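Side-chain contacts in minor fimbrium subunit Mfa5 (PDB 6TO1), which serves as an accessory tip subunit of the minor fimbriae, pili that mediate biofilm formation and adhesion to host cells and to other oral bacteria: residues Val92-Val97 and Thr502-Thr507; Leu115-Lys120 and Gly411-Phe416; His434-Ser439 and Lys450-Thr455. One frame throughout, in Å; residues are numbered along the deposited sequence.

Contact 1 (Val92-Val97 and Thr502-Thr507); sequences VDKYAV and TEAKLT
V92 and L506 meet through a single branch each: CG1 of V92 lies 3.9 Å from CD2 of L506, and the two side chains cross at a slant. The same V92 methyl also comes within 4.2 Å of L506 CB, so it rests on the root as well as on the end of the leucine. Two residues further along the strand, K94 supplies the second touch, with its NZ 4.2 Å from the methyl CB of A504. The aliphatic chain of K94 is almost fully extended (chi1 179°, chi2 -180°), which carries the nitrogen straight out from strand 90-98 across the interior to strand 501-510. There NZ is held by more than packing, because it is joined covalently to CG of N501, one residue before the 502-507 segment. Next to the link, K94 also touches D415, L115 and V113, while V92 leans on L519 and F521 and L506 on V413. Residues 92-94 and 504-506, the parts that touch, run in roughly opposite directions, 158° apart, and no hydrogen bond passes between the segments; each pairs within its own sheet, D93 with K116 and E503 with F416. The arrangement is that of a beta-sandwich whose facing sheets are joined by an intramolecular isopeptide bond between lysine and asparagine, a cross-link well known from bacterial pilins and surface adhesins.

Contact 2 (Leu115-Lys120 and Gly411-Phe416); sequences LKITTK and GEVTDF
In the hydrophobic core of the beta-sandwich, L115 and I117 of strand 110-119 face V413 and D415 of strand 408-417, each strand belonging to a different sheet. The axes approach to 10.3 Å and run nearly antiparallel, at 155°, a separation that side chains must fill because no backbone bond spans it. V413 divides its work between its two branches. CG1, placed anti to the backbone N (chi1 173°), meets CD2 of L115 at 3.8 Å, while CG2 takes CD1 of I117 at 4.0 Å. The valine thus sits against two successive inward-facing residues of the other strand, slanting across the leucine and sliding past the isoleucine in the opposite sense. L115 has a further neighbour, for its CD1 packs 3.7 Å from the carboxylate oxygen OD2 of D415, and CD2 of the same leucine lies 4.0 Å from that oxygen. Outside the pair, F521 covers both L115 and V413, and I467 of strand 463-473 flanks L115. D415 is buried, with leucine methyls against OD2; that oxygen also has a hydrogen bond with the OH of Y469. D415 also touches N501 and K94, the two ends of the isopeptide link, an arrangement consistent with the lysine, asparagine and acid trio of such domains. Chemically, the contact combines ordinary apolar packing with a mixed setting for that acid: L115 gives OD2 an apolar wall, while the tyrosine hydroxyl and the isopeptide link provide polar neighbours.

Contact 3 (His434-Ser439 and Lys450-Thr455); sequences HLLNVS and KKLTWT
L452 and W454 reach from strand 451-455 into the interior of the beta-sandwich, toward L436 and V438 near the short strand 437-438 of the other sheet. The segment begins at a G1 beta bulge, in which K450 and K451 both face D446; K450, with its positive phi of 54°, sends NZ to the carbonyl oxygens of A418 and F421. L452 comes next, and the meeting is methyl to methyl: its CD2 lies 4.3 Å from CD2 of L436, a loose touch that L426 and Y469 complete, both packing against the two leucines. T453 turns the other way and bonds through its backbone to H444. W454 then points inward again. Its ring is directed across the core by CG lying anti to the backbone N (chi1 174°), and V438 slides past it in the opposite direction, while V443 touches both residues and I467 and V413 pack on the indole. The polar corner of the indole is thus brought to the edge of the other segment, where N440, just beyond it, accepts a hydrogen bond from NE1 through its backbone oxygen. That same NE1 stands 4.1 Å from V438 CG1, which approaches the ring obliquely.

The three contacts are successive samples of one interior between the same two sheets. Contacts 1 and 2 have centres about 7 Å apart and interlock: L506 CD1 packs 3.6 Å from V413 CG2, and T502 N lies 2.8 Å from F416 O, a probable hydrogen bond. Contact 3, its centre about 11 Å from that of contact 2, joins it through strand pairing, with W454 N 2.8 Å from V413 O. Contacts 1 and 3 do not touch; their nearest atoms are about 6 Å apart. Between the first segments of contacts 1 and 2 and their second ones, the chain makes the von Willebrand factor type A fold, whose magnesium site at S135, S137 and T207 includes none of the contact residues.

Contact 1 (Val92-Val97 and Thr502-Thr507)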
loop_
_atom_site.group_PDB
_atom_site.type_symbol
_atom_site.label_atom_id
_atom_site.label_comp_id
_atom_site.label_asym_id
_atom_site.label_seq_id
_atom_site.Cartn_x
_atom_site.Cartn_y
_atom_site.Cartn_z
ATOM N N VAL A 92 -11.225 6.558 1.451
ATOM C CA VAL A 92 -12.297 6.132 2.345
ATOM C C VAL A 92 -13.627 6.345 1.639
ATOM O O VAL A 92 -13.744 7.209 0.777
ATOM C CB VAL A 92 -12.282 6.885 3.683
ATOM C CG1 VAL A 92 -10.988 6.597 4.443
ATOM C CG2 VAL A 92 -12.510 8.388 3.459
ATOM N N ASP A 93 -14.623 5.546 2.008
ATOM C CA ASP A 93 -15.962 5.677 1.462
ATOM C C ASP A 93 -16.944 5.253 2.548
ATOM O O ASP A 93 -16.622 4.476 3.448
ATOM C CB ASP A 93 -16.153 4.825 0.212
ATOM C CG ASP A 93 -17.329 5.282 -0.649
ATOM O OD1 ASP A 93 -17.866 6.392 -0.450
ATOM O OD2 ASP A 93 -17.724 4.492 -1.519
ATOM N N LYS A 94 -18.166 5.735 2.409
ATOM C CA LYS A 94 -19.209 5.460 3.382
ATOM C C LYS A 94 -20.533 5.574 2.650
ATOM O O LYS A 94 -20.705 6.466 1.825
ATOM C CB LYS A 94 -19.126 6.434 4.556
ATOM C CG LYS A 94 -20.208 6.240 5.628
ATOM C CD LYS A 94 -20.053 7.251 6.749
ATOM C CE LYS A 94 -21.230 7.153 7.720
ATOM N NZ LYS A 94 -21.327 8.382 8.542
ATOM N N TYR A 95 -21.457 4.667 2.953
ATOM C CA TYR A 95 -22.768 4.756 2.334
ATOM C C TYR A 95 -23.790 4.018 3.184
ATOM O O TYR A 95 -23.461 3.089 3.932
ATOM C CB TYR A 95 -22.750 4.187 0.912
ATOM C CG TYR A 95 -21.926 2.920 0.796
ATOM C CD1 TYR A 95 -22.477 1.685 1.082
ATOM C CD2 TYR A 95 -20.586 2.971 0.410
ATOM C CE1 TYR A 95 -21.727 0.527 0.993
ATOM C CE2 TYR A 95 -19.838 1.815 0.300
ATOM C CZ TYR A 95 -20.417 0.596 0.591
ATOM O OH TYR A 95 -19.689 -0.569 0.489
ATOM N N ALA A 96 -25.048 4.435 3.023
ATOM C CA ALA A 96 -26.183 3.840 3.722
ATOM C C ALA A 96 -27.060 3.143 2.693
ATOM O O ALA A 96 -27.547 3.785 1.760
ATOM C CB ALA A 96 -26.983 4.903 4.474
ATOM N N VAL A 97 -27.283 1.847 2.872
ATOM C CA VAL A 97 -28.089 1.071 1.936
ATOM C C VAL A 97 -29.445 0.793 2.600
ATOM O O VAL A 97 -29.486 0.172 3.667
ATOM C CB VAL A 97 -27.399 -0.241 1.526
ATOM C CG1 VAL A 97 -28.266 -0.993 0.510
ATOM C CG2 VAL A 97 -25.995 0.044 0.949
ATOM N N THR A 502 -22.891 12.349 12.097
ATOM C CA THR A 502 -22.505 13.740 12.303
ATOM C C THR A 502 -21.128 13.985 11.721
ATOM O O THR A 502 -20.869 15.035 11.115
ATOM C CB THR A 502 -22.545 14.075 13.787
ATOM O OG1 THR A 502 -23.898 13.902 14.251
ATOM C CG2 THR A 502 -22.098 15.481 14.008
ATOM N N GLU A 503 -20.245 13.004 11.869
ATOM C CA GLU A 503 -18.885 13.081 11.357
ATOM C C GLU A 503 -18.288 11.689 11.435
ATOM O O GLU A 503 -18.519 10.967 12.410
ATOM C CB GLU A 503 -18.027 14.066 12.170
ATOM C CG GLU A 503 -16.557 14.097 11.720
ATOM C CD GLU A 503 -15.641 14.747 12.741
ATOM O OE1 GLU A 503 -15.237 15.906 12.518
ATOM O OE2 GLU A 503 -15.337 14.105 13.766
ATOM N N ALA A 504 -17.510 11.320 10.422
ATOM C CA ALA A 504 -16.710 10.117 10.500
ATOM C C ALA A 504 -15.360 10.443 9.875
ATOM O O ALA A 504 -15.291 11.078 8.824
ATOM C CB ALA A 504 -17.356 8.919 9.815
ATOM N N LYS A 505 -14.302 9.994 10.531
ATOM C CA LYS A 505 -12.946 10.377 10.154
ATOM C C LYS A 505 -12.011 9.201 10.372
ATOM O O LYS A 505 -12.144 8.468 11.353
ATOM C CB LYS A 505 -12.477 11.577 10.996
ATOM C CG LYS A 505 -11.024 11.964 10.829
ATOM C CD LYS A 505 -10.818 13.446 11.157
ATOM C CE LYS A 505 -10.723 13.694 12.649
ATOM N NZ LYS A 505 -9.698 14.748 12.947
ATOM N N LEU A 506 -11.071 9.026 9.452
ATOM C CA LEU A 506 -9.986 8.079 9.638
ATOM C C LEU A 506 -8.731 8.874 9.981
ATOM O O LEU A 506 -8.372 9.808 9.260
ATOM C CB LEU A 506 -9.763 7.230 8.383
ATOM C CG LEU A 506 -8.476 6.405 8.366
ATOM C CD1 LEU A 506 -8.537 5.290 9.399
ATOM C CD2 LEU A 506 -8.214 5.821 6.999
ATOM N N THR A 507 -8.085 8.518 11.093
ATOM C CA THR A 507 -6.746 8.995 11.423
ATOM C C THR A 507 -5.814 7.798 11.349
ATOM O O THR A 507 -6.105 6.746 11.925
ATOM C CB THR A 507 -6.708 9.635 12.810
ATOM O OG1 THR A 507 -7.749 10.618 12.901
ATOM C CG2 THR A 507 -5.380 10.327 13.066
#

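Contact 2 (Leu115-Lys120 and Gly411-Phe416)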
loop_
_atom_site.group_PDB
_atom_site.type_symbol
_atom_site.label_atom_id
_atom_site.label_comp_id
_atom_site.label_asym_id
_atom_site.label_seq_id
_atom_site.Cartn_x
_atom_site.Cartn_y
_atom_site.Cartn_z
ATOM N N LEU A 115 -18.705 1.676 6.355
ATOM C CA LEU A 115 -17.519 2.516 6.234
ATOM C C LEU A 115 -16.407 1.642 5.675
ATOM O O LEU A 115 -16.186 0.526 6.167
ATOM C CB LEU A 115 -17.102 3.103 7.580
ATOM C CG LEU A 115 -17.975 4.264 8.064
ATOM C CD1 LEU A 115 -19.242 3.637 8.674
ATOM C CD2 LEU A 115 -17.228 5.120 9.039
ATOM N N LYS A 116 -15.728 2.139 4.647
ATOM C CA LYS A 116 -14.795 1.329 3.877
ATOM C C LYS A 116 -13.497 2.096 3.667
ATOM O O LYS A 116 -13.512 3.288 3.332
ATOM C CB LYS A 116 -15.398 0.962 2.535
ATOM C CG LYS A 116 -14.511 0.107 1.640
ATOM C CD LYS A 116 -15.076 0.043 0.218
ATOM C CE LYS A 116 -16.253 -0.901 0.091
ATOM N NZ LYS A 116 -16.834 -0.889 -1.288
ATOM N N ILE A 117 -12.391 1.396 3.876
ATOM C CA ILE A 117 -11.045 1.906 3.668
ATOM C C ILE A 117 -10.426 1.048 2.574
ATOM O O ILE A 117 -10.397 -0.181 2.696
ATOM C CB ILE A 117 -10.202 1.829 4.954
ATOM C CG1 ILE A 117 -10.872 2.568 6.105
ATOM C CG2 ILE A 117 -8.805 2.411 4.674
ATOM C CD1 ILE A 117 -10.236 2.213 7.491
ATOM N N THR A 118 -9.908 1.689 1.532
ATOM C CA THR A 118 -9.295 0.990 0.417
ATOM C C THR A 118 -7.849 1.449 0.264
ATOM O O THR A 118 -7.561 2.655 0.279
ATOM C CB THR A 118 -10.053 1.236 -0.891
ATOM O OG1 THR A 118 -11.397 0.781 -0.751
ATOM C CG2 THR A 118 -9.412 0.450 -2.024
ATOM N N THR A 119 -6.957 0.486 0.149
ATOM C CA THR A 119 -5.547 0.742 -0.101
ATOM C C THR A 119 -5.217 0.310 -1.522
ATOM O O THR A 119 -5.743 -0.682 -2.028
ATOM C CB THR A 119 -4.655 -0.020 0.881
ATOM O OG1 THR A 119 -4.978 -1.408 0.834
ATOM C CG2 THR A 119 -4.842 0.488 2.302
ATOM N N LYS A 120 -4.316 1.050 -2.164
ATOM C CA LYS A 120 -3.864 0.680 -3.494
ATOM C C LYS A 120 -2.454 0.102 -3.400
ATOM O O LYS A 120 -2.149 -0.653 -2.475
ATOM C CB LYS A 120 -3.942 1.871 -4.434
ATOM C CG LYS A 120 -5.424 2.360 -4.601
ATOM N N GLY A 411 -4.711 2.476 12.256
ATOM C CA GLY A 411 -5.809 3.323 11.866
ATOM C C GLY A 411 -6.894 3.363 12.926
ATOM O O GLY A 411 -7.182 2.357 13.586
ATOM N N GLU A 412 -7.484 4.534 13.089
ATOM C CA GLU A 412 -8.609 4.720 13.989
ATOM C C GLU A 412 -9.675 5.519 13.257
ATOM O O GLU A 412 -9.409 6.624 12.774
ATOM C CB GLU A 412 -8.205 5.429 15.271
ATOM C CG GLU A 412 -9.404 5.518 16.219
ATOM C CD GLU A 412 -9.029 6.060 17.564
ATOM O OE1 GLU A 412 -8.464 5.287 18.361
ATOM O OE2 GLU A 412 -9.295 7.254 17.804
ATOM N N VAL A 413 -10.853 4.924 13.133
ATOM C CA VAL A 413 -12.023 5.583 12.581
ATOM C C VAL A 413 -12.937 5.954 13.734
ATOM O O VAL A 413 -13.319 5.089 14.524
ATOM C CB VAL A 413 -12.752 4.670 11.594
ATOM C CG1 VAL A 413 -14.085 5.306 11.152
ATOM C CG2 VAL A 413 -11.869 4.366 10.382
ATOM N N THR A 414 -13.285 7.230 13.826
ATOM C CA THR A 414 -14.293 7.718 14.758
ATOM C C THR A 414 -15.531 8.052 13.930
ATOM O O THR A 414 -15.432 8.735 12.901
ATOM C CB THR A 414 -13.801 8.939 15.528
ATOM O OG1 THR A 414 -13.410 9.946 14.583
ATOM C CG2 THR A 414 -12.630 8.563 16.429
ATOM N N ASP A 415 -16.702 7.610 14.407
ATOM C CA ASP A 415 -17.951 7.708 13.659
ATOM C C ASP A 415 -19.042 8.043 14.667
ATOM O O ASP A 415 -19.374 7.210 15.509
ATOM C CB ASP A 415 -18.222 6.390 12.941
ATOM C CG ASP A 415 -19.571 6.338 12.246
ATOM O OD1 ASP A 415 -20.171 7.380 11.943
ATOM O OD2 ASP A 415 -20.006 5.204 11.967
ATOM N N PHE A 416 -19.525 9.278 14.619
ATOM C CA PHE A 416 -20.565 9.776 15.516
ATOM C C PHE A 416 -21.892 9.608 14.791
ATOM O O PHE A 416 -22.142 10.271 13.780
ATOM C CB PHE A 416 -20.323 11.238 15.878
ATOM C CG PHE A 416 -19.152 11.467 16.817
ATOM C CD1 PHE A 416 -19.312 11.400 18.187
ATOM C CD2 PHE A 416 -17.896 11.767 16.307
ATOM C CE1 PHE A 416 -18.240 11.628 19.038
ATOM C CE2 PHE A 416 -16.830 11.985 17.150
ATOM C CZ PHE A 416 -17.004 11.936 18.508
#

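Contact 3 (His434-Ser439 and Lys450-Thr455)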
loop_
_atom_site.group_PDB
_atom_site.type_symbol
_atom_site.label_atom_id
_atom_site.label_comp_id
_atom_site.label_asym_id
_atom_site.label_seq_id
_atom_site.Cartn_x
_atom_site.Cartn_y
_atom_site.Cartn_z
ATOM N N HIS A 434 -18.311 -7.990 17.916
ATOM C CA HIS A 434 -19.082 -9.167 17.528
ATOM C C HIS A 434 -20.567 -8.888 17.377
ATOM O O HIS A 434 -21.327 -9.816 17.092
ATOM C CB HIS A 434 -18.829 -10.285 18.547
ATOM C CG HIS A 434 -17.374 -10.478 18.838
ATOM N ND1 HIS A 434 -16.508 -11.046 17.929
ATOM C CD2 HIS A 434 -16.620 -10.113 19.900
ATOM C CE1 HIS A 434 -15.288 -11.052 18.433
ATOM N NE2 HIS A 434 -15.328 -10.492 19.627
ATOM N N LEU A 435 -20.990 -7.634 17.508
ATOM C CA LEU A 435 -22.359 -7.234 17.223
ATOM C C LEU A 435 -22.489 -6.524 15.882
ATOM O O LEU A 435 -23.616 -6.234 15.455
ATOM C CB LEU A 435 -22.863 -6.317 18.333
ATOM C CG LEU A 435 -22.900 -6.937 19.737
ATOM C CD1 LEU A 435 -23.339 -5.917 20.770
ATOM C CD2 LEU A 435 -23.822 -8.140 19.708
ATOM N N LEU A 436 -21.360 -6.232 15.232
ATOM C CA LEU A 436 -21.263 -5.621 13.914
ATOM C C LEU A 436 -20.573 -6.584 12.953
ATOM O O LEU A 436 -20.007 -7.601 13.354
ATOM C CB LEU A 436 -20.455 -4.319 13.970
ATOM C CG LEU A 436 -21.165 -3.072 14.463
ATOM C CD1 LEU A 436 -21.781 -3.285 15.824
ATOM C CD2 LEU A 436 -20.188 -1.897 14.527
ATOM N N ASN A 437 -20.593 -6.251 11.667
ATOM C CA ASN A 437 -19.801 -6.967 10.666
ATOM C C ASN A 437 -18.510 -6.172 10.477
ATOM O O ASN A 437 -18.537 -5.067 9.926
ATOM C CB ASN A 437 -20.585 -7.104 9.364
ATOM C CG ASN A 437 -19.813 -7.838 8.288
ATOM O OD1 ASN A 437 -18.724 -8.368 8.528
ATOM N ND2 ASN A 437 -20.380 -7.876 7.085
ATOM N N VAL A 438 -17.392 -6.727 10.945
ATOM C CA VAL A 438 -16.104 -6.033 10.994
ATOM C C VAL A 438 -15.059 -6.905 10.309
ATOM O O VAL A 438 -14.799 -8.020 10.769
ATOM C CB VAL A 438 -15.679 -5.752 12.447
ATOM C CG1 VAL A 438 -14.286 -5.122 12.487
ATOM C CG2 VAL A 438 -16.683 -4.881 13.134
ATOM N N SER A 439 -14.451 -6.401 9.229
ATOM C CA SER A 439 -13.526 -7.235 8.465
ATOM C C SER A 439 -12.155 -7.322 9.122
ATOM O O SER A 439 -11.474 -8.341 8.983
ATOM C CB SER A 439 -13.392 -6.709 7.036
ATOM O OG SER A 439 -12.605 -5.529 7.016
ATOM N N LYS A 450 -22.881 8.195 21.348
ATOM C CA LYS A 450 -23.235 7.457 20.139
ATOM C C LYS A 450 -22.052 7.421 19.179
ATOM O O LYS A 450 -22.184 7.628 17.978
ATOM C CB LYS A 450 -24.467 8.057 19.473
ATOM C CG LYS A 450 -25.716 7.957 20.351
ATOM C CD LYS A 450 -26.847 8.819 19.787
ATOM C CE LYS A 450 -27.369 8.244 18.481
ATOM N NZ LYS A 450 -28.468 9.064 17.930
ATOM N N LYS A 451 -20.884 7.129 19.736
ATOM C CA LYS A 451 -19.628 7.205 19.004
ATOM C C LYS A 451 -19.084 5.801 18.810
ATOM O O LYS A 451 -18.861 5.077 19.782
ATOM C CB LYS A 451 -18.618 8.077 19.748
ATOM C CG LYS A 451 -17.280 8.244 19.010
ATOM C CD LYS A 451 -16.247 8.866 19.928
ATOM C CE LYS A 451 -14.942 9.141 19.206
ATOM N NZ LYS A 451 -13.952 9.678 20.178
ATOM N N LEU A 452 -18.861 5.420 17.558
ATOM C CA LEU A 452 -18.163 4.183 17.242
ATOM C C LEU A 452 -16.693 4.536 17.034
ATOM O O LEU A 452 -16.382 5.515 16.346
ATOM C CB LEU A 452 -18.739 3.515 15.994
ATOM C CG LEU A 452 -20.150 2.941 16.138
ATOM C CD1 LEU A 452 -20.769 2.767 14.748
ATOM C CD2 LEU A 452 -20.125 1.637 16.897
ATOM N N THR A 453 -15.803 3.791 17.686
ATOM C CA THR A 453 -14.371 3.926 17.469
ATOM C C THR A 453 -13.847 2.590 16.976
ATOM O O THR A 453 -13.900 1.579 17.690
ATOM C CB THR A 453 -13.651 4.379 18.736
ATOM O OG1 THR A 453 -14.229 5.611 19.191
ATOM C CG2 THR A 453 -12.166 4.627 18.453
ATOM N N TRP A 454 -13.356 2.591 15.750
ATOM C CA TRP A 454 -12.902 1.398 15.059
ATOM C C TRP A 454 -11.378 1.447 14.994
ATOM O O TRP A 454 -10.813 2.337 14.365
ATOM C CB TRP A 454 -13.500 1.347 13.657
ATOM C CG TRP A 454 -12.999 0.246 12.772
ATOM C CD1 TRP A 454 -12.404 -0.932 13.145
ATOM C CD2 TRP A 454 -13.085 0.221 11.348
ATOM N NE1 TRP A 454 -12.116 -1.683 12.028
ATOM C CE2 TRP A 454 -12.510 -0.990 10.913
ATOM C CE3 TRP A 454 -13.579 1.122 10.396
ATOM C CZ2 TRP A 454 -12.430 -1.333 9.563
ATOM C CZ3 TRP A 454 -13.520 0.780 9.062
ATOM C CH2 TRP A 454 -12.935 -0.439 8.654
ATOM N N THR A 455 -10.732 0.494 15.650
ATOM C CA THR A 455 -9.281 0.339 15.604
ATOM C C THR A 455 -8.987 -0.657 14.494
ATOM O O THR A 455 -9.344 -1.835 14.595
ATOM C CB THR A 455 -8.751 -0.150 16.953
ATOM O OG1 THR A 455 -9.003 0.857 17.938
ATOM C CG2 THR A 455 -7.250 -0.413 16.872
#